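Long-range contact in ribosome-associated factor Y (Coxiella burnetii, PDB 3TQM), which probably acts as a ribosome hibernation factor in translation regulation, associating with 100S ribosomes, which are dimers of 70S ribosomes: residues Lys23-Ile34 against Met78-Lys89. Sequence-based numbering, arbitrary orientation.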
loop_
_atom_site.group_PDB
_atom_site.type_symbol
_atom_site.label_atom_id
_atom_site.label_comp_id
_atom_site.label_asym_id
_atom_site.label_seq_id
_atom_site.Cartn_x
_atom_site.Cartn_y
_atom_site.Cartn_z
ATOM N N LYS A 23 -2.959 -8.840 1.651
ATOM C CA LYS A 23 -1.838 -8.671 0.731
ATOM C C LYS A 23 -0.646 -7.998 1.407
ATOM O O LYS A 23 0.504 -8.311 1.107
ATOM C CB LYS A 23 -2.258 -7.889 -0.512
ATOM C CG LYS A 23 -2.809 -8.760 -1.620
ATOM C CD LYS A 23 -3.070 -7.944 -2.874
ATOM C CE LYS A 23 -3.603 -8.818 -3.995
ATOM N NZ LYS A 23 -4.352 -8.007 -4.998
ATOM N N LEU A 24 -0.925 -7.071 2.315
ATOM C CA LEU A 24 0.130 -6.401 3.060
ATOM C C LEU A 24 0.801 -7.374 4.013
ATOM O O LEU A 24 2.001 -7.291 4.261
ATOM C CB LEU A 24 -0.430 -5.208 3.833
ATOM C CG LEU A 24 -0.684 -3.938 3.028
ATOM C CD1 LEU A 24 -1.421 -2.925 3.877
ATOM C CD2 LEU A 24 0.629 -3.366 2.526
ATOM N N HIS A 25 0.013 -8.301 4.547
ATOM C CA HIS A 25 0.536 -9.307 5.464
ATOM C C HIS A 25 1.360 -10.361 4.729
ATOM O O HIS A 25 1.959 -11.238 5.352
ATOM C CB HIS A 25 -0.605 -9.966 6.243
ATOM C CG HIS A 25 -1.271 -9.052 7.224
ATOM N ND1 HIS A 25 -0.564 -8.201 8.046
ATOM C CD2 HIS A 25 -2.579 -8.852 7.511
ATOM C CE1 HIS A 25 -1.407 -7.519 8.800
ATOM N NE2 HIS A 25 -2.636 -7.894 8.496
ATOM N N ARG A 26 1.387 -10.263 3.402
ATOM C CA ARG A 26 2.143 -11.191 2.567
ATOM C C ARG A 26 3.399 -10.541 2.002
ATOM O O ARG A 26 4.251 -11.218 1.428
ATOM C CB ARG A 26 1.283 -11.684 1.402
ATOM C CG ARG A 26 0.202 -12.680 1.770
ATOM C CD ARG A 26 -0.593 -13.058 0.531
ATOM N NE ARG A 26 -1.627 -14.047 0.814
ATOM C CZ ARG A 26 -2.744 -14.175 0.105
ATOM N NH1 ARG A 26 -2.973 -13.365 -0.924
ATOM N NH2 ARG A 26 -3.636 -15.101 0.427
ATOM N N ILE A 27 3.508 -9.227 2.161
ATOM C CA ILE A 27 4.580 -8.471 1.520
ATOM C C ILE A 27 5.966 -8.792 2.085
ATOM O O ILE A 27 6.122 -9.082 3.270
ATOM C CB ILE A 27 4.328 -6.955 1.596
ATOM C CG1 ILE A 27 5.169 -6.225 0.551
ATOM C CG2 ILE A 27 4.624 -6.427 2.988
ATOM C CD1 ILE A 27 4.904 -4.748 0.502
ATOM N N GLN A 28 6.969 -8.739 1.214
ATOM C CA GLN A 28 8.345 -9.018 1.598
ATOM C C GLN A 28 9.280 -8.445 0.540
ATOM O O GLN A 28 8.846 -8.149 -0.572
ATOM C CB GLN A 28 8.561 -10.526 1.752
ATOM C CG GLN A 28 7.656 -11.371 0.880
ATOM C CD GLN A 28 8.331 -12.638 0.407
ATOM O OE1 GLN A 28 8.390 -13.637 1.129
ATOM N NE2 GLN A 28 8.854 -12.604 -0.814
ATOM N N PRO A 29 10.572 -8.298 0.876
ATOM C CA PRO A 29 11.193 -8.708 2.141
ATOM C C PRO A 29 11.045 -7.684 3.266
ATOM O O PRO A 29 10.491 -6.604 3.061
ATOM C CB PRO A 29 12.666 -8.841 1.762
ATOM C CG PRO A 29 12.857 -7.808 0.703
ATOM C CD PRO A 29 11.564 -7.759 -0.073
ATOM N N CYS A 30 11.531 -8.050 4.449
ATOM C CA CYS A 30 11.630 -7.132 5.580
ATOM C C CYS A 30 10.284 -6.622 6.105
ATOM O O CYS A 30 10.206 -5.530 6.666
ATOM C CB CYS A 30 12.544 -5.953 5.224
ATOM S SG CYS A 30 14.243 -6.428 4.803
ATOM N N ARG A 31 9.234 -7.419 5.936
ATOM C CA ARG A 31 7.909 -7.020 6.391
ATOM C C ARG A 31 7.862 -6.810 7.901
ATOM O O ARG A 31 7.194 -5.903 8.391
ATOM C CB ARG A 31 6.861 -8.055 5.988
ATOM C CG ARG A 31 5.454 -7.714 6.450
ATOM C CD ARG A 31 4.446 -8.769 6.017
ATOM N NE ARG A 31 4.706 -10.077 6.615
ATOM C CZ ARG A 31 5.022 -11.168 5.923
ATOM N NH1 ARG A 31 5.119 -11.113 4.602
ATOM N NH2 ARG A 31 5.235 -12.317 6.548
ATOM N N ASP A 32 8.571 -7.655 8.639
ATOM C CA ASP A 32 8.512 -7.600 10.095
ATOM C C ASP A 32 9.298 -6.430 10.678
ATOM O O ASP A 32 9.304 -6.217 11.892
ATOM C CB ASP A 32 8.962 -8.927 10.708
ATOM C CG ASP A 32 7.911 -10.011 10.570
ATOM O OD1 ASP A 32 7.010 -10.075 11.433
ATOM O OD2 ASP A 32 7.977 -10.791 9.596
ATOM N N GLU A 33 9.949 -5.666 9.809
ATOM C CA GLU A 33 10.672 -4.479 10.239
ATOM C C GLU A 33 9.807 -3.238 10.068
ATOM O O GLU A 33 10.175 -2.145 10.498
ATOM C CB GLU A 33 11.976 -4.338 9.463
ATOM C CG GLU A 33 12.884 -5.541 9.610
ATOM C CD GLU A 33 14.206 -5.359 8.906
ATOM O OE1 GLU A 33 14.634 -4.198 8.730
ATOM O OE2 GLU A 33 14.818 -6.378 8.526
ATOM N N ILE A 34 8.650 -3.424 9.439
ATOM C CA ILE A 34 7.694 -2.344 9.241
ATOM C C ILE A 34 6.901 -2.069 10.514
ATOM O O ILE A 34 6.351 -2.987 11.124
ATOM C CB ILE A 34 6.700 -2.687 8.126
ATOM C CG1 ILE A 34 7.431 -2.879 6.799
ATOM C CG2 ILE A 34 5.645 -1.606 8.003
ATOM C CD1 ILE A 34 6.520 -3.294 5.659
HETATM N N MSE A 78 1.472 -3.128 -4.405
HETATM C CA MSE A 78 2.231 -4.138 -3.677
HETATM C C MSE A 78 3.568 -4.422 -4.359
HETATM O O MSE A 78 4.595 -4.550 -3.696
HETATM C CB MSE A 78 1.425 -5.430 -3.532
HETATM C CG MSE A 78 0.114 -5.288 -2.773
HETATM SE SE MSE A 78 0.321 -4.613 -0.949
HETATM C CE MSE A 78 -0.110 -2.739 -1.263
ATOM N N HIS A 79 3.549 -4.519 -5.686
ATOM C CA HIS A 79 4.770 -4.759 -6.454
ATOM C C HIS A 79 5.753 -3.607 -6.297
ATOM O O HIS A 79 6.957 -3.820 -6.181
ATOM C CB HIS A 79 4.459 -4.974 -7.936
ATOM C CG HIS A 79 3.682 -6.221 -8.219
ATOM N ND1 HIS A 79 4.231 -7.480 -8.118
ATOM C CD2 HIS A 79 2.398 -6.400 -8.611
ATOM C CE1 HIS A 79 3.319 -8.383 -8.429
ATOM N NE2 HIS A 79 2.197 -7.754 -8.734
ATOM N N LYS A 80 5.235 -2.385 -6.306
ATOM C CA LYS A 80 6.072 -1.209 -6.101
ATOM C C LYS A 80 6.658 -1.202 -4.691
ATOM O O LYS A 80 7.817 -0.829 -4.495
ATOM C CB LYS A 80 5.280 0.076 -6.357
ATOM C CG LYS A 80 4.960 0.317 -7.824
ATOM C CD LYS A 80 4.406 1.717 -8.057
ATOM C CE LYS A 80 4.328 2.028 -9.544
ATOM N NZ LYS A 80 3.893 3.427 -9.809
ATOM N N LEU A 81 5.856 -1.612 -3.713
ATOM C CA LEU A 81 6.326 -1.706 -2.338
ATOM C C LEU A 81 7.438 -2.744 -2.203
ATOM O O LEU A 81 8.488 -2.466 -1.624
ATOM C CB LEU A 81 5.177 -2.046 -1.387
ATOM C CG LEU A 81 4.188 -0.940 -1.033
ATOM C CD1 LEU A 81 3.272 -1.399 0.090
ATOM C CD2 LEU A 81 4.923 0.329 -0.632
ATOM N N GLU A 82 7.203 -3.938 -2.738
ATOM C CA GLU A 82 8.190 -5.008 -2.669
ATOM C C GLU A 82 9.506 -4.579 -3.301
ATOM O O GLU A 82 10.579 -4.845 -2.760
ATOM C CB GLU A 82 7.663 -6.279 -3.336
ATOM C CG GLU A 82 6.466 -6.886 -2.629
ATOM C CD GLU A 82 6.394 -8.392 -2.792
ATOM O OE1 GLU A 82 6.204 -8.862 -3.933
ATOM O OE2 GLU A 82 6.536 -9.107 -1.775
ATOM N N THR A 83 9.417 -3.917 -4.448
ATOM C CA THR A 83 10.595 -3.356 -5.090
ATOM C C THR A 83 11.340 -2.444 -4.119
ATOM O O THR A 83 12.545 -2.585 -3.923
ATOM C CB THR A 83 10.226 -2.547 -6.352
ATOM O OG1 THR A 83 9.615 -3.412 -7.318
ATOM C CG2 THR A 83 11.469 -1.916 -6.962
ATOM N N GLN A 84 10.612 -1.515 -3.508
ATOM C CA GLN A 84 11.214 -0.538 -2.603
ATOM C C GLN A 84 11.770 -1.187 -1.336
ATOM O O GLN A 84 12.774 -0.730 -0.783
ATOM C CB GLN A 84 10.213 0.563 -2.248
ATOM C CG GLN A 84 9.883 1.483 -3.411
ATOM C CD GLN A 84 11.127 2.062 -4.060
ATOM O OE1 GLN A 84 11.283 2.015 -5.280
ATOM N NE2 GLN A 84 12.022 2.610 -3.243
ATOM N N LEU A 85 11.112 -2.250 -0.884
ATOM C CA LEU A 85 11.585 -3.009 0.265
ATOM C C LEU A 85 12.862 -3.776 -0.075
ATOM O O LEU A 85 13.747 -3.922 0.764
ATOM C CB LEU A 85 10.501 -3.965 0.764
ATOM C CG LEU A 85 9.385 -3.341 1.607
ATOM C CD1 LEU A 85 8.176 -4.258 1.681
ATOM C CD2 LEU A 85 9.892 -3.000 3.002
ATOM N N SER A 86 12.960 -4.262 -1.308
ATOM C CA SER A 86 14.157 -4.976 -1.736
ATOM C C SER A 86 15.365 -4.050 -1.831
ATOM O O SER A 86 16.491 -4.467 -1.569
ATOM C CB SER A 86 13.926 -5.704 -3.061
ATOM O OG SER A 86 13.132 -6.863 -2.870
ATOM N N LYS A 87 15.133 -2.797 -2.213
ATOM C CA LYS A 87 16.201 -1.800 -2.223
ATOM C C LYS A 87 16.617 -1.479 -0.789
ATOM O O LYS A 87 17.807 -1.390 -0.481
ATOM C CB LYS A 87 15.757 -0.525 -2.941
ATOM C CG LYS A 87 15.604 -0.678 -4.445
ATOM C CD LYS A 87 15.222 0.641 -5.101
ATOM C CE LYS A 87 15.157 0.502 -6.616
ATOM N NZ LYS A 87 14.724 1.768 -7.278
ATOM N N TYR A 88 15.627 -1.302 0.078
ATOM C CA TYR A 88 15.870 -1.086 1.493
ATOM C C TYR A 88 16.776 -2.178 2.048
ATOM O O TYR A 88 17.789 -1.898 2.690
ATOM C CB TYR A 88 14.540 -1.065 2.252
ATOM C CG TYR A 88 14.671 -1.254 3.744
ATOM C CD1 TYR A 88 14.942 -0.177 4.577
ATOM C CD2 TYR A 88 14.517 -2.507 4.319
ATOM C CE1 TYR A 88 15.060 -0.345 5.941
ATOM C CE2 TYR A 88 14.634 -2.685 5.683
ATOM C CZ TYR A 88 14.906 -1.600 6.489
ATOM O OH TYR A 88 15.024 -1.769 7.848
ATOM N N LYS A 89 16.407 -3.427 1.788
ATOM C CA LYS A 89 17.186 -4.571 2.248
ATOM C C LYS A 89 18.590 -4.565 1.644
ATOM O O LYS A 89 19.563 -4.899 2.314
ATOM C CB LYS A 89 16.465 -5.875 1.905
ATOM C CG LYS A 89 17.212 -7.130 2.316
ATOM C CD LYS A 89 16.462 -8.372 1.868
ATOM C CE LYS A 89 17.169 -9.641 2.313
ATOM N NZ LYS A 89 16.431 -10.853 1.857
#
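Ile27, Pro29 and Cys30 lie along one flank of helix 70-89, where the chain leaving helix 14-24 runs beside the second helix before entering strand 36-44. The two helices cover one face of the four-stranded sheet in the β-α-β-β-β-α fold of HPF/YfiA proteins, and this link packs against the C-terminal half of helix 70-89. With CG1 anti to its backbone N (chi1 -161°), Ile27 extends toward that helix and lays CD1 across Leu81 and Leu85, 3.5 Å from Leu85 CD1. Further back, Leu24 CD2 meets the selenium of selenomethionine Met78, SE, at 3.7 Å, the two side chains crossing at about a right angle. Leu24 also rests on Ile37 and Ile39, and Leu85 on Leu56, which carries the packing down to the sheet.

Polar contacts flank this apolar seam. Gln28 N donates to the anti lone pair of Glu82 OE2 (3.0 Å), while the aliphatic CG of Glu82 slides past Ile27. Gln28 O also lies 2.8 Å from Glu82 OE2, two acceptors with no bond between them. A cis peptide bond then introduces Pro29, whose ring lies over Ser86 and the extended chain of Lys89, with Pro29 CB 3.8 Å from Lys89 CD. Cys30 SG approaches the edge of the Tyr88 ring, 5.0 Å from its centroid, in a sulfur-aromatic contact.

In the second shell, Arg31 NH1 bonds back to Ile27 O (2.6 Å) from above the carbonyl plane, tying the type I turn Leu24-Ile27 to the 3-10 segment 31-33, and His25 O sits over the guanidinium face. That short segment also brings Glu33 to the end of Tyr88: the carboxylate stands 68° from the ring plane, and Tyr88 OH donates to Glu33 OE1 at 2.6 Å, nearly along the carboxylate C-O axis.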